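PDB 4DGH: sulfate permease family protein from Vibrio cholerae, which probably works as a transmembrane anion transporter of the SulP family, of which this chain is the STAS domain. Local coordinates for residues Gln68-Met73 / Ala100-Leu105; Ser6-Gln11 / Gly117-Ala122; Ser76-Lys79 / Lys83-Ile86. One frame throughout, in Å; residues are numbered along the deposited sequence.

From the N terminus, helix 3-11 comes first, and its residues 6-11 pair with residues 117-122 near the C terminus in contact 2, closing the longest loop here. The whole parallel sheet and the helices between its strands lie within that loop. Inside it, residues 68-73 of helix 64-78 meet residues 100-105 in contact 1, joining two helices. Nested again within contact 1 is contact 3, where the end of the same helix, 76-79, folds back on strand 83-87. None of the loops cross. Contacts 1 and 3 touch through Ile102 with Ile86 and Leu105 with His78, whereas contacts 1 and 2 lie on opposite sides of the chain's centre, about 25 Å apart between centres.

Contact 1 of 3, residues Gln68-Met73 / Ala100-Leu105; sequences QTLEEM and AGIVKL
Ile102 reaches helix 64-78 with both of its branches, and Leu105, one turn further along, adds a third touch. The longer branch of Ile102 runs to Glu71: its CD1 lies 3.9 Å from Glu71 CB and 4.0 Å from Glu71 CA, so the methyl rests against the root of the side chain. The other branch, CG2, meets Leu70 CD2 at 4.1 Å, the two side chains crossing at a slant. The split follows from the first torsion of Ile102 (chi1 -61°), which lays CG1 beside its backbone N and swings CG2 anti to it.

Leu105 comes in across Glu71 at roughly a right angle. Its CD2 stands 4.0 Å from Glu71 O and 4.1 Å from Glu71 CG, straddling backbone and side chain. Glu71 is thus used for its aliphatic portion: from CG anti to the backbone N (chi1 173°) the chain runs on extended, carrying the carboxylate beyond the methyls. The joint is entirely van der Waals in character and fairly small.

Behind these residues, Gly101 joins two helices. With a positive phi of 86° it ends the preceding helix in a Schellman motif, and it is also the N-cap of helix 102-106, where Leu105 N bonds to Gly101 O at 3.1 Å. One glycine thus serves both the end of one helix and the start of the next.

Around these side chains, Leu97 of helix 91-99 packs on both Leu70 and Ile102, and Ile74, a turn further along helix 64-78, touches Ile102 and Leu105. The contact is thus one side of a three-helix cluster formed by 64-78, 91-99 and 102-106, while helix 32-44 lies against another side of helix 64-78 through Thr69 and Met73.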
ATOM      1  N   GLN A  68     -19.404   7.225   1.691  1.00 22.07           N
ATOM      2  CA  GLN A  68     -19.446   8.117   0.536  1.00 24.12           C
ATOM      3  C   GLN A  68     -18.419   7.684  -0.522  1.00 23.42           C
ATOM      4  O   GLN A  68     -18.660   7.821  -1.711  1.00 23.70           O
ATOM      5  CB  GLN A  68     -19.206   9.557   0.962  1.00 25.02           C
ATOM      6  CG  GLN A  68     -20.436  10.122   1.670  1.00 28.62           C
ATOM      7  CD  GLN A  68     -20.138  11.438   2.372  1.00 30.42           C
ATOM      8  OE1 GLN A  68     -19.574  11.435   3.482  1.00 31.89           O
ATOM      9  NE2 GLN A  68     -20.536  12.568   1.769  1.00 27.89           N
ATOM     10  N   THR A  69     -17.304   7.123  -0.084  1.00 23.12           N
ATOM     11  CA  THR A  69     -16.335   6.544  -1.027  1.00 22.26           C
ATOM     12  C   THR A  69     -16.915   5.365  -1.776  1.00 22.68           C
ATOM     13  O   THR A  69     -16.742   5.248  -3.004  1.00 22.72           O
ATOM     14  CB  THR A  69     -15.052   6.195  -0.246  1.00 23.87           C
ATOM     15  OG1 THR A  69     -14.584   7.403   0.333  1.00 26.20           O
ATOM     16  CG2 THR A  69     -13.929   5.684  -1.144  1.00 24.76           C
ATOM     17  N   LEU A  70     -17.557   4.440  -1.042  1.00 22.22           N
ATOM     18  CA  LEU A  70     -18.150   3.261  -1.670  1.00 20.82           C
ATOM     19  C   LEU A  70     -19.267   3.694  -2.635  1.00 22.13           C
ATOM     20  O   LEU A  70     -19.424   3.115  -3.719  1.00 19.92           O
ATOM     21  CB  LEU A  70     -18.688   2.283  -0.623  1.00 19.46           C
ATOM     22  CG  LEU A  70     -19.438   1.069  -1.068  1.00 20.86           C
ATOM     23  CD1 LEU A  70     -18.546   0.173  -1.944  1.00 22.18           C
ATOM     24  CD2 LEU A  70     -19.873   0.185   0.079  1.00 20.44           C
ATOM     25  N   GLU A  71     -20.101   4.651  -2.200  1.00 22.67           N
ATOM     26  CA  GLU A  71     -21.124   5.194  -3.090  1.00 26.93           C
ATOM     27  C   GLU A  71     -20.586   5.726  -4.446  1.00 25.34           C
ATOM     28  O   GLU A  71     -21.105   5.396  -5.509  1.00 24.04           O
ATOM     29  CB  GLU A  71     -21.915   6.281  -2.334  1.00 31.54           C
ATOM     30  CG  GLU A  71     -22.874   6.973  -3.282  1.00 42.09           C
ATOM     31  CD  GLU A  71     -23.726   8.022  -2.606  1.00 56.29           C
ATOM     32  OE1 GLU A  71     -23.300   8.522  -1.513  1.00 63.21           O
ATOM     33  OE2 GLU A  71     -24.808   8.358  -3.190  1.00 64.25           O
ATOM     34  N   GLU A  72     -19.577   6.569  -4.391  1.00 26.36           N
ATOM     35  CA  GLU A  72     -18.967   7.190  -5.568  1.00 28.18           C
ATOM     36  C   GLU A  72     -18.374   6.106  -6.459  1.00 25.01           C
ATOM     37  O   GLU A  72     -18.599   6.136  -7.663  1.00 24.21           O
ATOM     38  CB  GLU A  72     -17.842   8.169  -5.155  1.00 35.73           C
ATOM     39  CG  GLU A  72     -17.116   8.773  -6.355  1.00 45.90           C
ATOM     40  CD  GLU A  72     -16.282  10.035  -6.016  1.00 65.48           C
ATOM     41  OE1 GLU A  72     -15.568  10.059  -4.962  1.00 68.37           O
ATOM     42  OE2 GLU A  72     -16.313  11.025  -6.819  1.00 70.96           O
HETATM   43  N   MSE A  73     -17.671   5.138  -5.875  0.70 22.92           N
HETATM   44  CA  MSE A  73     -17.149   4.014  -6.659  0.70 22.69           C
HETATM   45  C   MSE A  73     -18.229   3.250  -7.407  0.70 21.58           C
HETATM   46  O   MSE A  73     -18.085   2.940  -8.580  0.70 20.86           O
HETATM   47  CB  MSE A  73     -16.425   3.064  -5.702  0.70 24.20           C
HETATM   48  CG  MSE A  73     -15.467   2.215  -6.522  0.70 28.22           C
HETATM   49 SE   MSE A  73     -14.782   0.794  -5.342  0.63 32.77          SE
HETATM   50  CE  MSE A  73     -13.554  -0.253  -6.423  0.70 35.32           C
ATOM     51  N   ALA A 100     -27.553   3.633   4.897  1.00 28.77           N
ATOM     52  CA  ALA A 100     -26.891   4.617   4.077  1.00 30.17           C
ATOM     53  C   ALA A 100     -27.357   4.710   2.650  1.00 31.28           C
ATOM     54  O   ALA A 100     -26.959   5.653   1.951  1.00 33.14           O
ATOM     55  CB  ALA A 100     -25.391   4.389   4.104  1.00 34.05           C
ATOM     56  N   GLY A 101     -28.234   3.806   2.211  1.00 25.87           N
ATOM     57  CA  GLY A 101     -28.677   3.810   0.825  1.00 27.63           C
ATOM     58  C   GLY A 101     -27.779   3.038  -0.160  1.00 26.47           C
ATOM     59  O   GLY A 101     -27.952   3.149  -1.391  1.00 28.06           O
ATOM     60  N   ILE A 102     -26.811   2.274   0.337  1.00 23.27           N
ATOM     61  CA  ILE A 102     -25.964   1.493  -0.610  1.00 23.37           C
ATOM     62  C   ILE A 102     -26.811   0.355  -1.185  1.00 23.43           C
ATOM     63  O   ILE A 102     -26.730   0.024  -2.377  1.00 23.12           O
ATOM     64  CB  ILE A 102     -24.656   0.986   0.026  1.00 24.47           C
ATOM     65  CG1 ILE A 102     -23.774   2.186   0.502  1.00 26.27           C
ATOM     66  CG2 ILE A 102     -23.881   0.108  -0.955  1.00 24.31           C
ATOM     67  CD1 ILE A 102     -23.444   3.161  -0.619  1.00 29.06           C
ATOM     68  N   VAL A 103     -27.653  -0.239  -0.345  1.00 22.95           N
ATOM     69  CA  VAL A 103     -28.457  -1.390  -0.818  1.00 23.68           C
ATOM     70  C   VAL A 103     -29.408  -0.892  -1.906  1.00 24.63           C
ATOM     71  O   VAL A 103     -29.523  -1.528  -2.936  1.00 25.30           O
ATOM     72  CB  VAL A 103     -29.195  -2.098   0.337  1.00 23.77           C
ATOM     73  CG1 VAL A 103     -30.250  -3.081  -0.191  1.00 25.49           C
ATOM     74  CG2 VAL A 103     -28.188  -2.792   1.251  1.00 22.09           C
ATOM     75  N   LYS A 104     -30.040   0.253  -1.673  0.70 25.93           N
ATOM     76  CA  LYS A 104     -30.867   0.933  -2.682  0.70 27.87           C
ATOM     77  C   LYS A 104     -30.109   1.051  -3.950  0.70 26.43           C
ATOM     78  O   LYS A 104     -30.601   0.656  -4.991  0.70 26.77           O
ATOM     79  CB  LYS A 104     -31.287   2.356  -2.227  0.70 30.55           C
ATOM     80  CG  LYS A 104     -32.072   3.106  -3.301  0.70 31.83           C
ATOM     81  CD  LYS A 104     -32.044   4.612  -3.077  0.70 36.60           C
ATOM     82  CE  LYS A 104     -32.874   5.289  -4.153  0.70 38.56           C
ATOM     83  NZ  LYS A 104     -33.280   6.625  -3.664  0.70 38.66           N
ATOM     84  N   LEU A 105     -28.876   1.555  -3.864  1.00 25.58           N
ATOM     85  CA  LEU A 105     -28.100   1.811  -5.061  1.00 25.60           C
ATOM     86  C   LEU A 105     -27.863   0.572  -5.878  1.00 25.10           C
ATOM     87  O   LEU A 105     -27.965   0.605  -7.089  1.00 24.24           O
ATOM     88  CB  LEU A 105     -26.765   2.400  -4.645  1.00 25.35           C
ATOM     89  CG  LEU A 105     -25.780   2.888  -5.677  1.00 27.56           C
ATOM     90  CD1 LEU A 105     -26.536   3.748  -6.708  1.00 34.12           C
ATOM     91  CD2 LEU A 105     -24.670   3.632  -4.896  1.00 28.33           C
TER

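Contact 2 of 3, residues Ser6-Gln11 / Gly117-Ala122; sequences SYELAQ and GALSAA
Within residues 6-11, Glu8 meets two successive residues of the C-terminal helix, Leu119 and Ser120. This is a small helix-helix joint at one side of the alpha/beta STAS fold, bringing the two ends of the chain together.

Going along helix 115-128, Gly117 and Ala118 build the turn that leads in. Three residues anchor this helix on the sheet: Ala118 against Ile53 of strand 51-55 and Tyr112 of strand 111-112, Leu119 against Leu21 of strand 21-25, and Ala122, one turn after Ala118, against Leu21 and Ile51. Leu119 is the one of them that also turns to helix 3-11. Its CD2 lies 3.6 Å from Glu8 CB and 4.1 Å from Glu8 CG, and its CG is 3.9 Å from the same CB. The two side chains slide past each other in opposite directions, an apolar contact made by the aliphatic part of the glutamate. Leu119 is thus a wedge between helix 3-11 and the sheet.

Ser120 meets the other end of the same glutamate. Glu8 folds at its second torsion (chi2 -52°), turning the carboxylate over the serine: OE1 of Glu8 sits 3.4 Å from Ser120 CB, and CD of Glu8 is 3.8 Å from the same carbon. The approach is to the methylene carbon, with Ser120 OG further off, 3.9 Å from Glu8 OE1. The second oxygen, OE2, lies close to OE2 of Glu116, and two acids side by side would probably raise the affinity of one of them for a proton.

Beyond Ser120, the turn through Ala121 to Ala122 is held by a regular helical bond, Ala122 N to Ala118 O at 2.9 Å.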
ATOM      1  N   SER A   6     -12.814 -21.648  -7.165  1.00 30.70           N
ATOM      2  CA  SER A   6     -12.637 -22.852  -7.976  1.00 34.90           C
ATOM      3  C   SER A   6     -13.843 -23.836  -7.877  1.00 31.09           C
ATOM      4  O   SER A   6     -14.226 -24.452  -8.855  1.00 30.00           O
ATOM      5  CB  SER A   6     -11.272 -23.537  -7.719  1.00 40.87           C
ATOM      6  OG  SER A   6     -11.342 -24.309  -6.539  1.00 50.56           O
ATOM      7  N   TYR A   7     -14.465 -23.941  -6.722  1.00 29.77           N
ATOM      8  CA  TYR A   7     -15.602 -24.846  -6.591  1.00 30.01           C
ATOM      9  C   TYR A   7     -16.821 -24.411  -7.432  1.00 27.83           C
ATOM     10  O   TYR A   7     -17.428 -25.219  -8.126  1.00 24.16           O
ATOM     11  CB  TYR A   7     -16.088 -24.947  -5.162  1.00 30.55           C
ATOM     12  CG  TYR A   7     -17.224 -25.935  -5.018  1.00 31.82           C
ATOM     13  CD1 TYR A   7     -16.977 -27.301  -5.199  1.00 31.58           C
ATOM     14  CD2 TYR A   7     -18.526 -25.527  -4.656  1.00 31.10           C
ATOM     15  CE1 TYR A   7     -17.966 -28.224  -5.056  1.00 33.59           C
ATOM     16  CE2 TYR A   7     -19.550 -26.477  -4.506  1.00 34.42           C
ATOM     17  CZ  TYR A   7     -19.259 -27.803  -4.715  1.00 35.91           C
ATOM     18  OH  TYR A   7     -20.204 -28.800  -4.608  1.00 41.83           O
ATOM     19  N   GLU A   8     -17.200 -23.151  -7.295  1.00 27.66           N
ATOM     20  CA  GLU A   8     -18.348 -22.640  -8.082  1.00 28.91           C
ATOM     21  C   GLU A   8     -18.072 -22.626  -9.578  1.00 28.63           C
ATOM     22  O   GLU A   8     -18.966 -22.954 -10.383  1.00 29.94           O
ATOM     23  CB  GLU A   8     -18.735 -21.233  -7.679  1.00 31.40           C
ATOM     24  CG  GLU A   8     -19.637 -21.162  -6.519  1.00 35.99           C
ATOM     25  CD  GLU A   8     -20.889 -22.034  -6.662  1.00 40.58           C
ATOM     26  OE1 GLU A   8     -21.566 -22.035  -7.713  1.00 37.45           O
ATOM     27  OE2 GLU A   8     -21.168 -22.735  -5.681  1.00 46.49           O
ATOM     28  N   LEU A   9     -16.848 -22.284  -9.937  1.00 26.17           N
ATOM     29  CA  LEU A   9     -16.449 -22.383 -11.359  1.00 28.18           C
ATOM     30  C   LEU A   9     -16.655 -23.802 -11.893  1.00 28.40           C
ATOM     31  O   LEU A   9     -17.320 -23.993 -12.957  1.00 27.68           O
ATOM     32  CB  LEU A   9     -15.039 -21.874 -11.600  1.00 26.75           C
ATOM     33  CG  LEU A   9     -14.845 -20.316 -11.473  1.00 26.87           C
ATOM     34  CD1 LEU A   9     -13.347 -19.941 -11.546  1.00 26.76           C
ATOM     35  CD2 LEU A   9     -15.584 -19.518 -12.558  1.00 23.18           C
ATOM     36  N   ALA A  10     -16.177 -24.807 -11.140  1.00 26.61           N
ATOM     37  CA  ALA A  10     -16.336 -26.198 -11.640  1.00 25.31           C
ATOM     38  C   ALA A  10     -17.826 -26.590 -11.677  1.00 27.54           C
ATOM     39  O   ALA A  10     -18.257 -27.291 -12.612  1.00 27.62           O
ATOM     40  CB  ALA A  10     -15.526 -27.180 -10.800  1.00 28.12           C
ATOM     41  N   GLN A  11     -18.629 -26.133 -10.717  1.00 26.83           N
ATOM     42  CA  GLN A  11     -20.050 -26.376 -10.760  1.00 26.68           C
ATOM     43  C   GLN A  11     -20.679 -25.858 -12.022  1.00 27.43           C
ATOM     44  O   GLN A  11     -21.685 -26.460 -12.511  1.00 27.28           O
ATOM     45  CB  GLN A  11     -20.753 -25.831  -9.538  1.00 28.99           C
ATOM     46  CG  GLN A  11     -20.436 -26.566  -8.231  1.00 32.48           C
ATOM     47  CD  GLN A  11     -20.891 -28.034  -8.229  1.00 36.84           C
ATOM     48  OE1 GLN A  11     -20.053 -28.982  -8.245  1.00 40.66           O
ATOM     49  NE2 GLN A  11     -22.208 -28.242  -8.227  1.00 34.27           N
ATOM     50  N   GLY A 117     -22.378 -17.289  -2.781  1.00 20.60           N
ATOM     51  CA  GLY A 117     -23.710 -17.098  -3.400  1.00 21.40           C
ATOM     52  C   GLY A 117     -23.740 -15.950  -4.457  1.00 20.07           C
ATOM     53  O   GLY A 117     -24.479 -16.031  -5.473  1.00 19.93           O
ATOM     54  N   ALA A 118     -22.938 -14.900  -4.254  1.00 18.64           N
ATOM     55  CA  ALA A 118     -22.817 -13.835  -5.312  1.00 18.15           C
ATOM     56  C   ALA A 118     -22.203 -14.390  -6.595  1.00 17.81           C
ATOM     57  O   ALA A 118     -22.671 -14.086  -7.700  1.00 17.79           O
ATOM     58  CB  ALA A 118     -21.917 -12.678  -4.750  1.00 16.90           C
ATOM     59  N   LEU A 119     -21.171 -15.251  -6.437  1.00 19.39           N
ATOM     60  CA  LEU A 119     -20.444 -15.829  -7.572  1.00 19.08           C
ATOM     61  C   LEU A 119     -21.367 -16.779  -8.336  1.00 20.12           C
ATOM     62  O   LEU A 119     -21.460 -16.708  -9.575  1.00 19.00           O
ATOM     63  CB  LEU A 119     -19.160 -16.576  -7.085  1.00 20.77           C
ATOM     64  CG  LEU A 119     -18.394 -17.430  -8.182  1.00 21.06           C
ATOM     65  CD1 LEU A 119     -17.945 -16.406  -9.214  1.00 19.81           C
ATOM     66  CD2 LEU A 119     -17.158 -18.040  -7.561  1.00 20.43           C
ATOM     67  N   SER A 120     -22.051 -17.654  -7.606  1.00 21.30           N
ATOM     68  CA  SER A 120     -23.082 -18.532  -8.185  1.00 23.82           C
ATOM     69  C   SER A 120     -24.156 -17.729  -8.963  1.00 23.80           C
ATOM     70  O   SER A 120     -24.460 -17.981 -10.173  1.00 23.40           O
ATOM     71  CB  SER A 120     -23.681 -19.421  -7.046  1.00 25.43           C
ATOM     72  OG  SER A 120     -24.870 -20.026  -7.551  1.00 35.41           O
ATOM     73  N   ALA A 121     -24.717 -16.707  -8.319  1.00 23.25           N
ATOM     74  CA  ALA A 121     -25.698 -15.874  -9.023  1.00 22.17           C
ATOM     75  C   ALA A 121     -25.150 -15.193 -10.274  1.00 21.94           C
ATOM     76  O   ALA A 121     -25.865 -15.087 -11.290  1.00 22.36           O
ATOM     77  CB  ALA A 121     -26.318 -14.842  -8.123  1.00 21.71           C
ATOM     78  N   ALA A 122     -23.917 -14.731 -10.226  1.00 20.75           N
ATOM     79  CA  ALA A 122     -23.365 -14.004 -11.379  1.00 20.80           C
ATOM     80  C   ALA A 122     -23.128 -14.970 -12.530  1.00 20.85           C
ATOM     81  O   ALA A 122     -23.433 -14.670 -13.726  1.00 19.87           O
ATOM     82  CB  ALA A 122     -22.001 -13.382 -11.027  1.00 20.98           C
TER

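Contact 3 of 3, residues Ser76-Lys79 / Lys83-Ile86; sequences SFHK and KVLI
Val84 bridges strand and helix with a single methyl, CG2, which Phe77 and His78 both touch. The apolar part comes first. CG2 sits 3.8 Å from Phe77 CB and 4.1 Å from Phe77 CD2, near the plane of the phenyl ring and at its edge, so it nestles where the ring joins the chain. Having CG2 beside its own backbone N, with CG1 anti to it (chi1 175°), is what lets Val84 offer this methyl to both partners.

The imidazole supplies the next touch. His78 CD2 is 3.9 Å from Val84 CG2, with the methyl at a slant to the ring. Both aromatic side chains pass Val84 at about a right angle, one on each of two consecutive helical positions.

The polar part runs through one water. It is hydrogen-bonded to His78 NE2 at 2.7 Å and accepts the backbone N-H of Val84 at 2.9 Å. The water therefore ties the imidazole to the main chain of the strand and probably helps fix the ring's rotation, supplementing the methyl contact.

Together these interactions close the return of a beta-alpha-beta crossover: strand 51-55, helix 64-78, then strand 83-87 after a short turn. Lys83 and Leu85 bond through their backbones to strand 51-55, and Lys83 NZ makes a salt bridge to Glu125 of the C-terminal helix. Phe77 also packs on Leu52 of strand 51-55 and Met42 of helix 32-44, while helix 102-106 adds Leu105 against His78 and Val106 against Val84.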
ATOM      1  N   SER A  76     -19.626   5.265 -10.265  1.00 25.89           N
ATOM      2  CA  SER A  76     -18.693   5.273 -11.356  1.00 26.27           C
ATOM      3  C   SER A  76     -18.735   3.960 -12.161  1.00 24.81           C
ATOM      4  O   SER A  76     -18.612   3.998 -13.372  1.00 26.00           O
ATOM      5  CB  SER A  76     -17.272   5.606 -10.869  1.00 28.34           C
ATOM      6  OG  SER A  76     -16.621   4.419 -10.394  1.00 34.52           O
ATOM      7  N   PHE A  77     -19.017   2.810 -11.535  1.00 21.94           N
ATOM      8  CA  PHE A  77     -19.190   1.559 -12.311  1.00 21.78           C
ATOM      9  C   PHE A  77     -20.538   1.535 -13.041  1.00 21.04           C
ATOM     10  O   PHE A  77     -20.639   1.083 -14.175  1.00 22.66           O
ATOM     11  CB  PHE A  77     -19.072   0.304 -11.371  1.00 21.49           C
ATOM     12  CG  PHE A  77     -17.771   0.261 -10.583  1.00 24.88           C
ATOM     13  CD1 PHE A  77     -16.599   0.828 -11.114  1.00 27.61           C
ATOM     14  CD2 PHE A  77     -17.699  -0.365  -9.356  1.00 26.82           C
ATOM     15  CE1 PHE A  77     -15.372   0.756 -10.419  1.00 26.67           C
ATOM     16  CE2 PHE A  77     -16.493  -0.435  -8.625  1.00 25.76           C
ATOM     17  CZ  PHE A  77     -15.325   0.108  -9.167  1.00 25.83           C
ATOM     18  N   HIS A  78     -21.589   1.979 -12.369  1.00 22.02           N
ATOM     19  CA  HIS A  78     -22.953   1.940 -12.927  1.00 23.28           C
ATOM     20  C   HIS A  78     -22.986   2.776 -14.164  1.00 27.50           C
ATOM     21  O   HIS A  78     -23.755   2.472 -15.100  1.00 25.90           O
ATOM     22  CB  HIS A  78     -24.030   2.533 -11.965  1.00 25.46           C
ATOM     23  CG  HIS A  78     -24.510   1.548 -10.921  1.00 26.83           C
ATOM     24  ND1 HIS A  78     -25.341   1.893  -9.897  1.00 26.40           N
ATOM     25  CD2 HIS A  78     -24.258   0.190 -10.788  1.00 25.66           C
ATOM     26  CE1 HIS A  78     -25.594   0.789  -9.150  1.00 27.68           C
ATOM     27  NE2 HIS A  78     -24.975  -0.256  -9.730  1.00 26.00           N
ATOM     28  N   LYS A  79     -22.215   3.841 -14.160  1.00 26.61           N
ATOM     29  CA  LYS A  79     -22.346   4.732 -15.298  1.00 31.31           C
ATOM     30  C   LYS A  79     -21.655   4.141 -16.537  1.00 31.80           C
ATOM     31  O   LYS A  79     -21.927   4.607 -17.648  1.00 32.57           O
ATOM     32  CB  LYS A  79     -21.946   6.181 -14.966  1.00 32.42           C
ATOM     33  CG  LYS A  79     -20.479   6.390 -14.938  1.00 32.73           C
ATOM     34  CD  LYS A  79     -20.074   7.673 -14.205  1.00 36.77           C
ATOM     35  CE  LYS A  79     -18.564   7.793 -14.287  1.00 37.91           C
ATOM     36  NZ  LYS A  79     -18.011   8.914 -13.475  1.00 41.25           N
ATOM     37  N   LYS A  83     -23.061  -3.950 -13.693  1.00 21.85           N
ATOM     38  CA  LYS A  83     -23.908  -4.360 -12.587  1.00 20.63           C
ATOM     39  C   LYS A  83     -23.024  -4.769 -11.415  1.00 20.04           C
ATOM     40  O   LYS A  83     -22.090  -5.560 -11.585  1.00 21.47           O
ATOM     41  CB  LYS A  83     -24.730  -5.572 -13.044  1.00 21.89           C
ATOM     42  CG  LYS A  83     -25.593  -6.196 -11.990  1.00 24.91           C
ATOM     43  CD  LYS A  83     -26.548  -7.240 -12.634  1.00 28.30           C
ATOM     44  CE  LYS A  83     -27.622  -7.607 -11.649  1.00 31.61           C
ATOM     45  NZ  LYS A  83     -28.674  -8.509 -12.277  1.00 33.90           N
ATOM     46  N   VAL A  84     -23.294  -4.217 -10.253  1.00 18.48           N
ATOM     47  CA  VAL A  84     -22.451  -4.385  -9.105  1.00 18.32           C
ATOM     48  C   VAL A  84     -23.192  -5.236  -8.092  1.00 18.52           C
ATOM     49  O   VAL A  84     -24.388  -4.921  -7.773  1.00 19.30           O
ATOM     50  CB  VAL A  84     -22.045  -3.051  -8.500  1.00 19.29           C
ATOM     51  CG1 VAL A  84     -21.233  -3.261  -7.189  1.00 18.19           C
ATOM     52  CG2 VAL A  84     -21.362  -2.150  -9.544  1.00 18.70           C
ATOM     53  N   LEU A  85     -22.594  -6.382  -7.727  1.00 16.64           N
ATOM     54  CA  LEU A  85     -23.088  -7.160  -6.600  1.00 17.28           C
ATOM     55  C   LEU A  85     -22.178  -6.897  -5.380  1.00 17.83           C
ATOM     56  O   LEU A  85     -20.999  -6.637  -5.548  1.00 19.04           O
ATOM     57  CB  LEU A  85     -23.063  -8.671  -6.875  1.00 18.09           C
ATOM     58  CG  LEU A  85     -24.065  -9.338  -7.833  1.00 21.68           C
ATOM     59  CD1 LEU A  85     -24.621  -8.480  -8.942  1.00 20.67           C
ATOM     60  CD2 LEU A  85     -23.677 -10.739  -8.273  1.00 19.90           C
ATOM     61  N   ILE A  86     -22.741  -7.042  -4.168  1.00 16.43           N
ATOM     62  CA  ILE A  86     -21.968  -6.897  -2.987  1.00 17.29           C
ATOM     63  C   ILE A  86     -22.083  -8.206  -2.205  1.00 18.61           C
ATOM     64  O   ILE A  86     -23.216  -8.791  -2.083  1.00 19.95           O
ATOM     65  CB  ILE A  86     -22.555  -5.757  -2.190  1.00 18.07           C
ATOM     66  CG1 ILE A  86     -22.245  -4.387  -2.880  1.00 19.28           C
ATOM     67  CG2 ILE A  86     -22.076  -5.832  -0.740  1.00 18.42           C
ATOM     68  CD1 ILE A  86     -22.966  -3.267  -2.117  1.00 19.91           C
TER
HETATM   69  O   HOH W   1     -25.681  -2.818  -9.291  1.00 26.40           O